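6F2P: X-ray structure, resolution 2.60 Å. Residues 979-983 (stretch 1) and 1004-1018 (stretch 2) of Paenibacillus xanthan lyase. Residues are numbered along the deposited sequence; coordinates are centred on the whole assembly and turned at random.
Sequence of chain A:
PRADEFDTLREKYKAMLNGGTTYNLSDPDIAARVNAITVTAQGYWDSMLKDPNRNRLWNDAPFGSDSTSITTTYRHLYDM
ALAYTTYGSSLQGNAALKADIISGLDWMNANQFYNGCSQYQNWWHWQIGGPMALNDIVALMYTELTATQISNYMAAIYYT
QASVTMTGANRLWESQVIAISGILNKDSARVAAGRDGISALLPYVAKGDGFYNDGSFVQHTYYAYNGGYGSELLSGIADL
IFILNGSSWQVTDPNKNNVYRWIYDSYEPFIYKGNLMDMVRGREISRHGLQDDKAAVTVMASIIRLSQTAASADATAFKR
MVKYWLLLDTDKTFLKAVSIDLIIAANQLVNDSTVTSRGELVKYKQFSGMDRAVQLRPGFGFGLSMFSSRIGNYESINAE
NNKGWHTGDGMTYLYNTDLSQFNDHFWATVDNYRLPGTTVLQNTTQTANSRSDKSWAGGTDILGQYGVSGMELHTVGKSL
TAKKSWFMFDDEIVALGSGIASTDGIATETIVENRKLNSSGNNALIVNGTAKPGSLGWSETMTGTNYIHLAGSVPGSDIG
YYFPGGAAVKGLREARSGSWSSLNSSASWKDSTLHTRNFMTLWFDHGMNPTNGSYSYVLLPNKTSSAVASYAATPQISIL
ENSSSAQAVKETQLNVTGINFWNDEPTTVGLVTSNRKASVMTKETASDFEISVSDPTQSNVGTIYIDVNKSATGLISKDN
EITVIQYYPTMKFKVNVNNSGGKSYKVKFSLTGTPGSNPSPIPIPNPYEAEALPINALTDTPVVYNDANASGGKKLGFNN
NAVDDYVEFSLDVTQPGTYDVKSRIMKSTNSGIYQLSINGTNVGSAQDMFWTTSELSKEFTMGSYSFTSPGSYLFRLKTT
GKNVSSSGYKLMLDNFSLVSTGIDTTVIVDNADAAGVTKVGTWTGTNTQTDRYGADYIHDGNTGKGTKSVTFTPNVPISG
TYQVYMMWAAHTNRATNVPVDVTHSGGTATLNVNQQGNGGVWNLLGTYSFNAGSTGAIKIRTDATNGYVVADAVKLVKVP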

ATOM      1  N   PRO A 979      43.167  10.584  54.755  1.00 37.59           N
ATOM      2  CA  PRO A 979      43.551   9.740  53.619  1.00 38.34           C
ATOM      3  C   PRO A 979      42.344   9.356  52.765  1.00 39.98           C
ATOM      4  O   PRO A 979      41.340   8.870  53.289  1.00 36.94           O
ATOM      5  CB  PRO A 979      44.148   8.498  54.290  1.00 36.60           C
ATOM      6  CG  PRO A 979      43.470   8.421  55.604  1.00 39.09           C
ATOM      7  CD  PRO A 979      43.204   9.844  56.029  1.00 40.64           C
ATOM      8  N   VAL A 980      42.443   9.594  51.460  1.00 39.49           N
ATOM      9  CA  VAL A 980      41.368   9.266  50.531  1.00 37.62           C
ATOM     10  C   VAL A 980      41.878   8.359  49.418  1.00 34.68           C
ATOM     11  O   VAL A 980      42.843   8.692  48.733  1.00 34.85           O
ATOM     12  CB  VAL A 980      40.767  10.535  49.902  1.00 36.52           C
ATOM     13  CG1 VAL A 980      39.619  10.170  48.969  1.00 34.20           C
ATOM     14  CG2 VAL A 980      40.297  11.487  50.987  1.00 32.31           C
ATOM     15  N   ASP A 981      41.236   7.208  49.246  1.00 33.83           N
ATOM     16  CA  ASP A 981      41.567   6.313  48.141  1.00 37.36           C
ATOM     17  C   ASP A 981      40.653   6.551  46.954  1.00 37.82           C
ATOM     18  O   ASP A 981      39.458   6.780  47.118  1.00 41.10           O
ATOM     19  CB  ASP A 981      41.456   4.848  48.564  1.00 33.69           C
ATOM     20  CG  ASP A 981      42.475   4.468  49.602  1.00 41.51           C
ATOM     21  OD1 ASP A 981      43.552   5.101  49.632  1.00 41.72           O
ATOM     22  OD2 ASP A 981      42.196   3.539  50.390  1.00 51.24           O
ATOM     23  N   VAL A 982      41.222   6.503  45.759  1.00 32.18           N
ATOM     24  CA  VAL A 982      40.431   6.509  44.543  1.00 33.41           C
ATOM     25  C   VAL A 982      40.793   5.271  43.735  1.00 33.17           C
ATOM     26  O   VAL A 982      41.867   5.205  43.138  1.00 32.82           O
ATOM     27  CB  VAL A 982      40.686   7.773  43.706  1.00 32.44           C
ATOM     28  CG1 VAL A 982      39.906   7.708  42.407  1.00 26.69           C
ATOM     29  CG2 VAL A 982      40.314   9.015  44.498  1.00 33.14           C
ATOM     30  N   THR A 983      39.912   4.276  43.745  1.00 35.34           N
ATOM     31  CA  THR A 983      40.139   3.070  42.959  1.00 33.82           C
ATOM     32  C   THR A 983      39.503   3.246  41.589  1.00 33.61           C
ATOM     33  O   THR A 983      38.295   3.380  41.472  1.00 35.03           O
ATOM     34  CB  THR A 983      39.564   1.814  43.640  1.00 33.31           C
ATOM     35  OG1 THR A 983      39.932   1.801  45.026  1.00 33.94           O
ATOM     36  CG2 THR A 983      40.086   0.558  42.964  1.00 30.13           C
ATOM     37  N   LEU A1004      38.922  19.231  43.617  1.00 32.43           N
ATOM     38  CA  LEU A1004      39.456  18.283  42.653  1.00 35.28           C
ATOM     39  C   LEU A1004      40.525  17.394  43.289  1.00 34.39           C
ATOM     40  O   LEU A1004      41.583  17.877  43.689  1.00 38.54           O
ATOM     41  CB  LEU A1004      40.021  19.027  41.447  1.00 33.37           C
ATOM     42  CG  LEU A1004      40.464  18.143  40.288  1.00 35.91           C
ATOM     43  CD1 LEU A1004      39.345  17.183  39.932  1.00 38.94           C
ATOM     44  CD2 LEU A1004      40.842  18.996  39.090  1.00 37.18           C
ATOM     45  N   LEU A1005      40.239  16.096  43.377  1.00 34.61           N
ATOM     46  CA  LEU A1005      41.181  15.124  43.936  1.00 32.53           C
ATOM     47  C   LEU A1005      42.142  14.609  42.876  1.00 37.12           C
ATOM     48  O   LEU A1005      43.338  14.476  43.124  1.00 39.15           O
ATOM     49  CB  LEU A1005      40.444  13.933  44.555  1.00 33.66           C
ATOM     50  CG  LEU A1005      39.360  14.245  45.586  1.00 37.47           C
ATOM     51  CD1 LEU A1005      38.945  12.984  46.316  1.00 33.82           C
ATOM     52  CD2 LEU A1005      39.838  15.303  46.564  1.00 31.62           C
ATOM     53  N   GLY A1006      41.608  14.310  41.696  1.00 37.37           N
ATOM     54  CA  GLY A1006      42.420  13.808  40.605  1.00 31.32           C
ATOM     55  C   GLY A1006      41.614  13.512  39.359  1.00 39.84           C
ATOM     56  O   GLY A1006      40.403  13.735  39.318  1.00 42.62           O
ATOM     57  N   THR A1007      42.291  13.010  38.334  1.00 35.82           N
ATOM     58  CA  THR A1007      41.639  12.680  37.079  1.00 30.04           C
ATOM     59  C   THR A1007      42.113  11.296  36.628  1.00 32.48           C
ATOM     60  O   THR A1007      43.307  11.066  36.459  1.00 37.60           O
ATOM     61  CB  THR A1007      41.928  13.757  36.021  1.00 34.62           C
ATOM     62  OG1 THR A1007      41.628  15.047  36.567  1.00 38.08           O
ATOM     63  CG2 THR A1007      41.082  13.550  34.785  1.00 32.53           C
ATOM     64  N   TYR A1008      41.173  10.368  36.463  1.00 34.51           N
ATOM     65  CA  TYR A1008      41.507   8.961  36.238  1.00 32.03           C
ATOM     66  C   TYR A1008      40.612   8.320  35.189  1.00 34.84           C
ATOM     67  O   TYR A1008      39.568   8.866  34.832  1.00 37.66           O
ATOM     68  CB  TYR A1008      41.400   8.173  37.552  1.00 32.21           C
ATOM     69  CG  TYR A1008      42.161   8.805  38.696  1.00 40.12           C
ATOM     70  CD1 TYR A1008      43.487   8.470  38.941  1.00 33.71           C
ATOM     71  CD2 TYR A1008      41.556   9.749  39.527  1.00 34.84           C
ATOM     72  CE1 TYR A1008      44.192   9.053  39.977  1.00 32.31           C
ATOM     73  CE2 TYR A1008      42.256  10.338  40.569  1.00 35.98           C
ATOM     74  CZ  TYR A1008      43.574   9.987  40.789  1.00 36.64           C
ATOM     75  OH  TYR A1008      44.280  10.568  41.817  1.00 39.88           O
ATOM     76  N   SER A1009      41.030   7.159  34.693  1.00 34.08           N
ATOM     77  CA  SER A1009      40.202   6.383  33.777  1.00 32.17           C
ATOM     78  C   SER A1009      39.305   5.458  34.571  1.00 31.90           C
ATOM     79  O   SER A1009      39.764   4.742  35.452  1.00 35.92           O
ATOM     80  CB  SER A1009      41.066   5.556  32.829  1.00 28.09           C
ATOM     81  OG  SER A1009      41.766   6.389  31.929  1.00 40.24           O
ATOM     82  N   PHE A1010      38.017   5.479  34.263  1.00 36.67           N
ATOM     83  CA  PHE A1010      37.084   4.558  34.893  1.00 39.56           C
ATOM     84  C   PHE A1010      36.389   3.709  33.837  1.00 38.86           C
ATOM     85  O   PHE A1010      36.156   4.158  32.714  1.00 35.11           O
ATOM     86  CB  PHE A1010      36.027   5.314  35.698  1.00 33.13           C
ATOM     87  CG  PHE A1010      36.557   6.001  36.920  1.00 29.37           C
ATOM     88  CD1 PHE A1010      36.659   5.319  38.126  1.00 32.99           C
ATOM     89  CD2 PHE A1010      36.930   7.339  36.873  1.00 32.51           C
ATOM     90  CE1 PHE A1010      37.136   5.958  39.269  1.00 28.70           C
ATOM     91  CE2 PHE A1010      37.411   7.988  38.008  1.00 30.80           C
ATOM     92  CZ  PHE A1010      37.512   7.295  39.210  1.00 28.02           C
ATOM     93  N   ASN A1011      36.058   2.478  34.204  1.00 44.25           N
ATOM     94  CA  ASN A1011      35.208   1.651  33.365  1.00 51.72           C
ATOM     95  C   ASN A1011      33.754   1.922  33.708  1.00 46.82           C
ATOM     96  O   ASN A1011      33.435   2.304  34.836  1.00 43.89           O
ATOM     97  CB  ASN A1011      35.527   0.167  33.563  1.00 52.47           C
ATOM     98  CG  ASN A1011      36.943  -0.185  33.146  1.00 53.00           C
ATOM     99  OD1 ASN A1011      37.799  -0.460  33.987  1.00 55.68           O
ATOM    100  ND2 ASN A1011      37.196  -0.179  31.842  1.00 57.38           N
ATOM    101  N   ALA A1012      32.877   1.746  32.728  1.00 46.65           N
ATOM    102  CA  ALA A1012      31.451   1.816  32.986  1.00 49.98           C
ATOM    103  C   ALA A1012      31.090   0.722  33.988  1.00 45.92           C
ATOM    104  O   ALA A1012      31.547  -0.415  33.868  1.00 51.24           O
ATOM    105  CB  ALA A1012      30.668   1.653  31.694  1.00 47.77           C
ATOM    106  N   GLY A1013      30.297   1.073  34.993  1.00 35.29           N
ATOM    107  CA  GLY A1013      29.926   0.111  36.011  1.00 44.61           C
ATOM    108  C   GLY A1013      30.240   0.590  37.413  1.00 50.66           C
ATOM    109  O   GLY A1013      30.283   1.797  37.666  1.00 45.51           O
ATOM    110  N   SER A1014      30.458  -0.357  38.325  1.00 48.50           N
ATOM    111  CA  SER A1014      30.727  -0.030  39.728  1.00 51.95           C
ATOM    112  C   SER A1014      32.013  -0.666  40.266  1.00 53.27           C
ATOM    113  O   SER A1014      32.084  -1.041  41.443  1.00 56.17           O
ATOM    114  CB  SER A1014      29.539  -0.426  40.609  1.00 49.89           C
ATOM    115  OG  SER A1014      28.400   0.368  40.327  1.00 56.92           O
ATOM    116  N   THR A1015      33.021  -0.779  39.403  1.00 48.51           N
ATOM    117  CA  THR A1015      34.316  -1.344  39.781  1.00 43.29           C
ATOM    118  C   THR A1015      35.266  -0.268  40.297  1.00 44.30           C
ATOM    119  O   THR A1015      36.438  -0.532  40.566  1.00 45.43           O
ATOM    120  CB  THR A1015      34.979  -2.045  38.597  1.00 39.02           C
ATOM    121  OG1 THR A1015      34.548  -1.419  37.379  1.00 46.98           O
ATOM    122  CG2 THR A1015      34.603  -3.519  38.579  1.00 35.73           C
ATOM    123  N   GLY A1016      34.755   0.948  40.421  1.00 34.55           N
ATOM    124  CA  GLY A1016      35.546   2.045  40.928  1.00 38.67           C
ATOM    125  C   GLY A1016      34.980   2.528  42.243  1.00 47.74           C
ATOM    126  O   GLY A1016      33.769   2.480  42.455  1.00 51.37           O
ATOM    127  N   ALA A1017      35.854   2.991  43.131  1.00 42.12           N
ATOM    128  CA  ALA A1017      35.419   3.456  44.439  1.00 37.10           C
ATOM    129  C   ALA A1017      36.250   4.631  44.925  1.00 41.01           C
ATOM    130  O   ALA A1017      37.387   4.836  44.497  1.00 41.59           O
ATOM    131  CB  ALA A1017      35.465   2.325  45.445  1.00 32.17           C
ATOM    132  N   ILE A1018      35.660   5.410  45.819  1.00 39.49           N
ATOM    133  CA  ILE A1018      36.342   6.529  46.434  1.00 36.68           C
ATOM    134  C   ILE A1018      36.131   6.418  47.932  1.00 41.97           C
ATOM    135  O   ILE A1018      35.061   6.762  48.438  1.00 41.85           O
ATOM    136  CB  ILE A1018      35.786   7.861  45.920  1.00 35.31           C
ATOM    137  CG1 ILE A1018      35.919   7.924  44.399  1.00 36.26           C
ATOM    138  CG2 ILE A1018      36.510   9.028  46.564  1.00 32.44           C
ATOM    139  CD1 ILE A1018      35.132   9.040  43.772  1.00 45.38           C
TER

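Stretch 1 is a single strand, part of a longer one. Val982 and Thr983 pair antiparallel with Ile1018 and Ala1017, in the strand that opens at Ala1017 and runs on beyond the stretch. Thr983 and Ala1017 form the hydrogen-bonded pair. Thr983 N donates to Ala1017 O at 2.7 Å, and Ala1017 N donates to Thr983 O at 3.0 Å. Val982 and Ile1018 form the neighbouring non-hydrogen-bonded pair, with their CA atoms 4.5 Å apart. Here the backbones meet through a CA-H...O contact, Ile1018 CA to Asp981 O at 3.2 Å.

Strand 1004-1010 is not paired with stretch 1. Its axis passes 9.1 Å away, at 20° to that of stretch 1, and the two meet mainly through side chains. The exception is Thr983 O, which lies 3.6 Å from Phe1010 CE1, at the ring edge.

Val980, Val982 and Ile1018 supply the apolar contacts from the paired strands. Val980 CG1 lies 3.9 Å from Leu1005 CD1 and 4.1 Å from Ile1018 CG2. Val982 CG1 lies 3.9 Å from Tyr1008 CD2 and 4.0 Å from Phe1010 CZ. It approaches the Tyr1008 ring obliquely and the Phe1010 ring at its edge.

The side chains of Thr983 and Ala1017 lie on the face opposite those of Val982 and Ile1018. Gly1016 CA sits 3.1 Å from Thr983 O. A CB on Gly1016 would clash with Phe1010 CD1, at 3.0 Å.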